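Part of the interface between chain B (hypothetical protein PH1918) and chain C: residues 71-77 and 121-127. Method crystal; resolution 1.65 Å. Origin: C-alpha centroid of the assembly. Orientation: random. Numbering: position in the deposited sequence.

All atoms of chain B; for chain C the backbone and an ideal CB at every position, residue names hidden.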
# COMPACT_ATOMS: atom_id res chain seq x y z
N ALA B 71 6.86 13.35 5.30
CA ALA B 71 8.05 13.35 4.44
C ALA B 71 7.90 12.39 3.27
O ALA B 71 8.28 12.70 2.14
CB ALA B 71 9.28 12.99 5.25
N LYS B 72 7.34 11.21 3.54
CA LYS B 72 7.15 10.21 2.49
C LYS B 72 6.19 10.74 1.43
O LYS B 72 6.46 10.63 0.24
CB LYS B 72 6.59 8.91 3.09
CG LYS B 72 6.34 7.82 2.06
CD LYS B 72 5.81 6.56 2.74
CE LYS B 72 5.56 5.45 1.73
NZ LYS B 72 5.02 4.22 2.39
N ASN B 73 5.08 11.31 1.88
CA ASN B 73 4.09 11.86 0.95
C ASN B 73 4.68 13.02 0.17
O ASN B 73 4.48 13.12 -1.04
CB ASN B 73 2.85 12.32 1.71
CG ASN B 73 1.95 11.17 2.12
OD1 ASN B 73 1.43 10.43 1.27
ND2 ASN B 73 1.75 11.00 3.42
N ALA B 74 5.43 13.89 0.84
CA ALA B 74 6.03 15.04 0.18
C ALA B 74 7.05 14.66 -0.89
O ALA B 74 7.04 15.23 -1.98
CB ALA B 74 6.69 15.96 1.22
N VAL B 75 7.91 13.69 -0.60
CA VAL B 75 8.91 13.29 -1.58
C VAL B 75 8.28 12.56 -2.76
O VAL B 75 8.74 12.69 -3.89
CB VAL B 75 10.04 12.42 -0.93
CG1 VAL B 75 9.58 11.00 -0.70
CG2 VAL B 75 11.29 12.47 -1.81
N LYS B 76 7.21 11.81 -2.52
CA LYS B 76 6.53 11.11 -3.60
C LYS B 76 5.90 12.17 -4.53
O LYS B 76 5.88 12.00 -5.74
CB LYS B 76 5.45 10.17 -3.06
CG LYS B 76 6.00 9.04 -2.18
CD LYS B 76 6.94 8.10 -2.94
CE LYS B 76 7.49 7.02 -2.01
NZ LYS B 76 8.31 6.00 -2.73
N ILE B 77 5.40 13.25 -3.94
CA ILE B 77 4.82 14.33 -4.73
C ILE B 77 5.99 15.00 -5.46
O ILE B 77 5.90 15.34 -6.64
CB ILE B 77 4.08 15.35 -3.84
CG1 ILE B 77 2.80 14.71 -3.30
CG2 ILE B 77 3.77 16.62 -4.62
CD1 ILE B 77 2.05 15.57 -2.30
N UNK C 121 10.69 -3.18 1.43
CA UNK C 121 11.39 -1.97 1.84
C UNK C 121 10.97 -0.88 0.86
O UNK C 121 10.87 -1.13 -0.34
CB UNK C 121 12.91 -2.16 1.86
N UNK C 122 10.70 0.32 1.36
CA UNK C 122 10.32 1.41 0.47
C UNK C 122 11.28 2.58 0.61
O UNK C 122 11.61 3.00 1.73
CB UNK C 122 8.89 1.86 0.76
N UNK C 123 11.73 3.09 -0.53
CA UNK C 123 12.64 4.22 -0.57
C UNK C 123 11.89 5.39 -1.21
O UNK C 123 10.70 5.28 -1.48
CB UNK C 123 13.92 3.88 -1.34
N UNK C 124 12.59 6.49 -1.46
CA UNK C 124 11.95 7.64 -2.08
C UNK C 124 11.57 7.34 -3.52
O UNK C 124 10.67 7.97 -4.08
CB UNK C 124 12.87 8.86 -2.02
N UNK C 125 12.24 6.36 -4.13
CA UNK C 125 11.96 5.98 -5.51
C UNK C 125 10.81 4.98 -5.64
O UNK C 125 9.84 5.23 -6.34
CB UNK C 125 13.22 5.39 -6.14
N UNK C 126 10.94 3.85 -4.95
CA UNK C 126 9.91 2.84 -5.04
C UNK C 126 10.00 1.78 -3.96
O UNK C 126 10.50 2.04 -2.87
CB UNK C 126 9.97 2.17 -6.41
N UNK C 127 9.53 0.58 -4.28
CA UNK C 127 9.54 -0.50 -3.32
C UNK C 127 10.37 -1.70 -3.77
O UNK C 127 10.58 -1.91 -4.97
CB UNK C 127 8.10 -0.94 -3.04

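Chain B presents one helical turn to this segment of chain C. K72(B), V75(B) and K76(B) lie on the side of the helix that meets it, and the two lysines send their amino groups well beyond the backbone.

Position 121 has extended backbone angles, and its ideal CB finds nothing of the helix within 5.5 Å, so many residues would serve. The deposited residue is A121(C), which takes no part in the contact.

Position 122 is the most informative. Its backbone is again extended, and CA-to-CB points toward the helix, with the ideal CB 4.8 Å from NZ of K72(B) and 5.4 Å from NZ of K76(B). Two positive charges so near call for an acceptor, preferably an anionic one: aspartate or glutamate would suit on charge, and glutamine or asparagine could accept hydrogen bonds without neutralising anything. A carboxylate has the further merit of two oxygens for two amines. The deposited residue is E122(C), with chi1 and chi2 both t. Its OE1 accepts a hydrogen bond from NZ of K72(B) at 2.9 Å and its OE2 one from NZ of K76(B) at 3.0 Å, each within a salt bridge, so one carboxylate joins both lysines.

At position 123 CA-to-CB points away, and the visible backbone makes the contact: the carbonyl O of 123 lies 2.8 Å from NZ of K76(B) and accepts its hydrogen bond. Since this needs no particular side chain, the helix leaves the choice wide, although a small polar residue could serve the turn that follows. T123(C) does so: its OG1 accepts a hydrogen bond from backbone N of position 125 at 3.1 Å.

Position 124 is the nearest to V75(B) along the backbone, with CA atoms 6.4 Å apart. CA-to-CB points sideways, and the ideal CB lies 3.9 Å from CG2 of V75(B). Alanine, a modest aliphatic residue or a longer chain with methylenes at its base could all pack here. E124(C) lays its CG 3.8 Å from CG2 of V75(B), while its end leads away and its carboxylate oxygens are hydrogen-bonded elsewhere in the structure. Its carbonyl O also receives a weak hydrogen bond from NZ of K76(B), at 3.4 Å.

At position 125 CB points away from chain B into space the helix does not occupy, so polar or apolar residues are equally admissible. It is L125(C), which adds little to the contact.

Position 126 has phi/psi of -165/-152, an unusual conformation that glycine adopts readily; the helix leaves room for a CB. G126(C) is found, and its O accepts a hydrogen bond from N of T123(C) at 2.8 Å, closing the turn.

Position 127 is extended, with CB sideways and beyond reach of the helix. A long basic residue could still turn back to the acid at 122, and R127(C) does: its NH1 forms a salt bridge with OE1 of E122(C) at 2.8 Å, so that oxygen serves both K72(B) and the arginine.

Chain C (121-127) AETELGR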
# COMPACT_ATOMS: atom_id res chain seq x y z
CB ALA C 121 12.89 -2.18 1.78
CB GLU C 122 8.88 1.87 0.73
CG GLU C 122 8.48 3.10 -0.08
CD GLU C 122 6.99 3.21 -0.33
OE1 GLU C 122 6.20 2.57 0.38
OE2 GLU C 122 6.60 3.97 -1.26
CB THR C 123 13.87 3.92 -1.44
OG1 THR C 123 13.48 3.89 -2.82
CG2 THR C 123 14.47 2.56 -1.06
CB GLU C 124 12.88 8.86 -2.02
CG GLU C 124 13.18 9.34 -0.61
CD GLU C 124 14.48 8.78 -0.06
OE1 GLU C 124 14.79 7.60 -0.34
OE2 GLU C 124 15.18 9.51 0.67
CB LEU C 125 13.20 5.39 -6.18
CG LEU C 125 12.95 4.71 -7.53
CD1 LEU C 125 12.43 5.74 -8.53
CD2 LEU C 125 14.22 4.06 -8.05
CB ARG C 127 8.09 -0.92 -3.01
CG ARG C 127 7.34 0.15 -2.22
CD ARG C 127 5.82 0.04 -2.36
NE ARG C 127 5.23 -1.10 -1.66
CZ ARG C 127 4.99 -1.15 -0.35
NH1 ARG C 127 5.30 -0.12 0.43
NH2 ARG C 127 4.42 -2.23 0.18
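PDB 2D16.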